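PDB 1IA6: cellulase CEL9M from Clostridium cellulolyticum, which probably hydrolyses internal beta-1,4-glucosidic linkages in cellulose and related beta-glucans, as an endoglucanase of glycoside hydrolase family 9. Local coordinates for residues A[73-85]-A[417-429]. Sequence-based numbering, arbitrary orientation.
Sequences ILGWSLYEFKESF and AGLVGVLAGAIKF
Two helices of the family 9 alpha-barrel, an (alpha/alpha)6 fold, pack side by side where Ser77 and Phe81 settle against Gly421 and Gly425, a worked example of how glycines let parallel helices come close. The axes of helix 73-80 and helix 417-429 run 10° from parallel and approach to 8.5 Å. At the tightest point the CA atoms of Ser77 and Gly421 are 4.6 Å apart, Gly421 presenting its bare CA to the serine. In the conformer described, Ser77 OG lies 3.0 Å from Gly421 CA; turned back onto its own helix (chi1 -57°), it donates to Ile73 O, which also accepts from Ser77 N on the opposite face of the carbonyl plane. Nearer the start of the pair, Leu74 CD2 reaches Val420 CG2 at 3.7 Å, the two side chains crossing at about a right angle; Leu98 of helix 91-107 and Ser13 of helix 6-15 adjoin them.

Phe81 is the first residue to leave helical geometry after helix 64-80, and its ring is sandwiched: Glu80 CB covers one face, while Gly425 CA sits over the centre of the other in a CH-pi contact, 3.7 Å from the ring centroid and nearly on its normal. Lys428 CD lies at the ring's edge, close to its plane, the lysine chain crossing the phenylalanine at about a right angle. Phe81 also marks the N-cap of helix 82-87, whose first turn brings Phe85 and Ser84 to Ala424. Phe85 brings CE1 to 3.6 Å from Ala424 CB, and its CZ edge meets Val420 CG1. On the neighbouring flank, Ser84 OG, placed beside its own backbone N, gives the one hydrogen bond between the segments, donating to Ala424 O over 2.7 Å with a C=O...OG angle of 140°, tilted from the carbonyl plane.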
loop_
_atom_site.group_PDB
_atom_site.type_symbol
_atom_site.label_atom_id
_atom_site.label_comp_id
_atom_site.label_asym_id
_atom_site.label_seq_id
_atom_site.Cartn_x
_atom_site.Cartn_y
_atom_site.Cartn_z
ATOM N N ILE A 73 -2.371 3.549 3.406
ATOM C CA ILE A 73 -1.000 3.768 3.864
ATOM C C ILE A 73 -0.386 5.007 3.222
ATOM O O ILE A 73 0.370 5.735 3.869
ATOM C CB ILE A 73 -0.109 2.536 3.579
ATOM C CG1 ILE A 73 -0.658 1.320 4.325
ATOM C CG2 ILE A 73 1.342 2.825 3.966
ATOM C CD1 ILE A 73 -1.025 1.575 5.774
ATOM N N LEU A 74 -0.699 5.245 1.955
ATOM C CA LEU A 74 -0.190 6.436 1.278
ATOM C C LEU A 74 -0.810 7.665 1.937
ATOM O O LEU A 74 -0.131 8.664 2.169
ATOM C CB LEU A 74 -0.553 6.412 -0.208
ATOM C CG LEU A 74 0.238 5.448 -1.092
ATOM C CD1 LEU A 74 -0.406 5.388 -2.472
ATOM C CD2 LEU A 74 1.696 5.913 -1.191
ATOM N N GLY A 75 -2.102 7.584 2.242
ATOM C CA GLY A 75 -2.778 8.697 2.889
ATOM C C GLY A 75 -2.207 8.957 4.273
ATOM O O GLY A 75 -2.088 10.104 4.699
ATOM N N TRP A 76 -1.850 7.887 4.980
ATOM C CA TRP A 76 -1.285 8.013 6.317
ATOM C C TRP A 76 0.076 8.706 6.239
ATOM O O TRP A 76 0.408 9.535 7.089
ATOM C CB TRP A 76 -1.145 6.624 6.960
ATOM C CG TRP A 76 -0.822 6.637 8.430
ATOM C CD1 TRP A 76 -1.074 7.643 9.316
ATOM C CD2 TRP A 76 -0.244 5.567 9.192
ATOM N NE1 TRP A 76 -0.692 7.270 10.582
ATOM C CE2 TRP A 76 -0.180 6.000 10.536
ATOM C CE3 TRP A 76 0.222 4.285 8.870
ATOM C CZ2 TRP A 76 0.334 5.197 11.560
ATOM C CZ3 TRP A 76 0.735 3.484 9.891
ATOM C CH2 TRP A 76 0.785 3.946 11.219
ATOM N N SER A 77 0.846 8.366 5.211
ATOM C CA SER A 77 2.168 8.948 5.008
ATOM C C SER A 77 2.079 10.465 4.856
ATOM O O SER A 77 2.847 11.209 5.468
ATOM C CB SER A 77 2.822 8.350 3.757
ATOM O OG SER A 77 2.904 6.935 3.840
ATOM N N LEU A 78 1.133 10.915 4.040
ATOM C CA LEU A 78 0.944 12.341 3.789
ATOM C C LEU A 78 0.444 13.056 5.043
ATOM O O LEU A 78 0.858 14.176 5.343
ATOM C CB LEU A 78 -0.052 12.547 2.647
ATOM C CG LEU A 78 -0.315 13.991 2.200
ATOM C CD1 LEU A 78 0.981 14.626 1.712
ATOM C CD2 LEU A 78 -1.357 13.993 1.095
ATOM N N TYR A 79 -0.451 12.398 5.770
ATOM C CA TYR A 79 -1.019 12.961 6.989
ATOM C C TYR A 79 0.019 13.154 8.093
ATOM O O TYR A 79 0.050 14.193 8.751
ATOM C CB TYR A 79 -2.141 12.055 7.508
ATOM C CG TYR A 79 -2.823 12.577 8.756
ATOM C CD1 TYR A 79 -3.749 13.617 8.686
ATOM C CD2 TYR A 79 -2.538 12.033 10.007
ATOM C CE1 TYR A 79 -4.378 14.100 9.835
ATOM C CE2 TYR A 79 -3.158 12.507 11.159
ATOM C CZ TYR A 79 -4.077 13.538 11.065
ATOM O OH TYR A 79 -4.702 13.998 12.201
ATOM N N GLU A 80 0.870 12.152 8.293
ATOM C CA GLU A 80 1.886 12.208 9.345
ATOM C C GLU A 80 3.159 12.972 8.991
ATOM O O GLU A 80 3.778 13.581 9.866
ATOM C CB GLU A 80 2.286 10.791 9.768
ATOM C CG GLU A 80 1.153 9.919 10.296
ATOM C CD GLU A 80 0.665 10.325 11.679
ATOM O OE1 GLU A 80 1.346 11.121 12.360
ATOM O OE2 GLU A 80 -0.402 9.828 12.094
ATOM N N PHE A 81 3.561 12.931 7.723
ATOM C CA PHE A 81 4.793 13.594 7.298
ATOM C C PHE A 81 4.589 14.601 6.171
ATOM O O PHE A 81 5.413 14.697 5.262
ATOM C CB PHE A 81 5.818 12.542 6.854
ATOM C CG PHE A 81 6.106 11.493 7.894
ATOM C CD1 PHE A 81 6.693 11.839 9.109
ATOM C CD2 PHE A 81 5.785 10.157 7.662
ATOM C CE1 PHE A 81 6.954 10.868 10.081
ATOM C CE2 PHE A 81 6.043 9.179 8.627
ATOM C CZ PHE A 81 6.628 9.539 9.838
ATOM N N LYS A 82 3.504 15.363 6.244
ATOM C CA LYS A 82 3.192 16.350 5.221
ATOM C C LYS A 82 4.354 17.277 4.874
ATOM O O LYS A 82 4.566 17.596 3.704
ATOM C CB LYS A 82 1.986 17.185 5.653
ATOM C CG LYS A 82 1.609 18.273 4.665
ATOM C CD LYS A 82 0.413 19.067 5.159
ATOM C CE LYS A 82 0.193 20.310 4.313
ATOM N NZ LYS A 82 0.058 19.966 2.874
ATOM N N GLU A 83 5.098 17.711 5.889
ATOM C CA GLU A 83 6.232 18.612 5.683
ATOM C C GLU A 83 7.250 18.044 4.707
ATOM O O GLU A 83 7.831 18.777 3.905
ATOM C CB GLU A 83 6.934 18.911 7.013
ATOM C CG GLU A 83 6.113 19.723 8.003
ATOM C CD GLU A 83 4.809 19.047 8.383
ATOM O OE1 GLU A 83 4.842 17.864 8.791
ATOM O OE2 GLU A 83 3.750 19.705 8.276
ATOM N N SER A 84 7.470 16.736 4.781
ATOM C CA SER A 84 8.427 16.078 3.899
ATOM C C SER A 84 8.016 16.184 2.439
ATOM O O SER A 84 8.865 16.351 1.566
ATOM C CB SER A 84 8.580 14.603 4.279
ATOM O OG SER A 84 9.073 14.477 5.597
ATOM N N PHE A 85 6.717 16.074 2.173
ATOM C CA PHE A 85 6.224 16.175 0.807
ATOM C C PHE A 85 6.268 17.628 0.320
ATOM O O PHE A 85 6.666 17.896 -0.816
ATOM C CB PHE A 85 4.790 15.637 0.703
ATOM C CG PHE A 85 4.665 14.164 0.993
ATOM C CD1 PHE A 85 4.606 13.697 2.304
ATOM C CD2 PHE A 85 4.602 13.242 -0.050
ATOM C CE1 PHE A 85 4.485 12.332 2.575
ATOM C CE2 PHE A 85 4.482 11.875 0.210
ATOM C CZ PHE A 85 4.423 11.421 1.522
ATOM N N ALA A 417 3.653 1.250 -1.175
ATOM C CA ALA A 417 2.903 2.063 -0.222
ATOM C C ALA A 417 3.736 2.341 1.031
ATOM O O ALA A 417 3.871 3.489 1.456
ATOM C CB ALA A 417 1.602 1.364 0.156
ATOM N N GLY A 418 4.300 1.282 1.606
ATOM C CA GLY A 418 5.114 1.420 2.801
ATOM C C GLY A 418 6.429 2.135 2.551
ATOM O O GLY A 418 6.961 2.788 3.451
ATOM N N LEU A 419 6.958 2.010 1.337
ATOM C CA LEU A 419 8.218 2.658 0.981
ATOM C C LEU A 419 8.044 4.167 0.987
ATOM O O LEU A 419 8.881 4.895 1.520
ATOM C CB LEU A 419 8.693 2.207 -0.404
ATOM C CG LEU A 419 9.974 2.881 -0.916
ATOM C CD1 LEU A 419 11.146 2.536 0.004
ATOM C CD2 LEU A 419 10.267 2.435 -2.331
ATOM N N VAL A 420 6.959 4.642 0.384
ATOM C CA VAL A 420 6.706 6.076 0.353
ATOM C C VAL A 420 6.681 6.619 1.780
ATOM O O VAL A 420 7.302 7.640 2.076
ATOM C CB VAL A 420 5.361 6.402 -0.328
ATOM C CG1 VAL A 420 5.081 7.896 -0.234
ATOM C CG2 VAL A 420 5.397 5.970 -1.783
ATOM N N GLY A 421 5.969 5.923 2.662
ATOM C CA GLY A 421 5.872 6.353 4.046
ATOM C C GLY A 421 7.195 6.426 4.791
ATOM O O GLY A 421 7.487 7.428 5.445
ATOM N N VAL A 422 8.003 5.372 4.705
ATOM C CA VAL A 422 9.282 5.368 5.403
ATOM C C VAL A 422 10.229 6.432 4.846
ATOM O O VAL A 422 10.969 7.063 5.601
ATOM C CB VAL A 422 9.964 3.962 5.361
ATOM C CG1 VAL A 422 10.503 3.659 3.976
ATOM C CG2 VAL A 422 11.076 3.899 6.405
ATOM N N LEU A 423 10.212 6.638 3.532
ATOM C CA LEU A 423 11.073 7.656 2.936
ATOM C C LEU A 423 10.641 9.049 3.400
ATOM O O LEU A 423 11.479 9.915 3.660
ATOM C CB LEU A 423 11.039 7.560 1.409
ATOM C CG LEU A 423 11.830 6.378 0.833
ATOM C CD1 LEU A 423 11.628 6.282 -0.670
ATOM C CD2 LEU A 423 13.310 6.560 1.162
ATOM N N ALA A 424 9.336 9.269 3.508
ATOM C CA ALA A 424 8.838 10.563 3.968
ATOM C C ALA A 424 9.313 10.770 5.405
ATOM O O ALA A 424 9.704 11.876 5.793
ATOM C CB ALA A 424 7.309 10.604 3.900
ATOM N N GLY A 425 9.286 9.699 6.191
ATOM C CA GLY A 425 9.735 9.786 7.570
ATOM C C GLY A 425 11.239 9.986 7.660
ATOM O O GLY A 425 11.726 10.697 8.539
ATOM N N ALA A 426 11.983 9.360 6.752
ATOM C CA ALA A 426 13.438 9.484 6.747
ATOM C C ALA A 426 13.841 10.936 6.521
ATOM O O ALA A 426 14.769 11.442 7.151
ATOM C CB ALA A 426 14.037 8.601 5.657
ATOM N N ILE A 427 13.139 11.602 5.612
ATOM C CA ILE A 427 13.427 12.994 5.309
ATOM C C ILE A 427 13.253 13.867 6.546
ATOM O O ILE A 427 14.018 14.805 6.766
ATOM C CB ILE A 427 12.517 13.498 4.164
ATOM C CG1 ILE A 427 12.940 12.823 2.855
ATOM C CG2 ILE A 427 12.605 15.014 4.038
ATOM C CD1 ILE A 427 12.032 13.107 1.683
ATOM N N LYS A 428 12.255 13.544 7.361
ATOM C CA LYS A 428 11.981 14.305 8.574
ATOM C C LYS A 428 13.034 14.120 9.663
ATOM O O LYS A 428 13.493 15.089 10.263
ATOM C CB LYS A 428 10.609 13.918 9.137
ATOM C CG LYS A 428 10.285 14.553 10.483
ATOM C CD LYS A 428 8.943 14.078 11.012
ATOM C CE LYS A 428 8.675 14.621 12.410
ATOM N NZ LYS A 428 8.706 16.111 12.452
ATOM N N PHE A 429 13.427 12.876 9.904
ATOM C CA PHE A 429 14.390 12.568 10.954
ATOM C C PHE A 429 15.866 12.596 10.582
ATOM O O PHE A 429 16.706 12.947 11.411
ATOM C CB PHE A 429 14.059 11.205 11.556
ATOM C CG PHE A 429 12.785 11.185 12.341
ATOM C CD1 PHE A 429 12.714 11.792 13.590
ATOM C CD2 PHE A 429 11.656 10.556 11.837
ATOM C CE1 PHE A 429 11.535 11.769 14.327
ATOM C CE2 PHE A 429 10.471 10.527 12.565
ATOM C CZ PHE A 429 10.410 11.134 13.812
#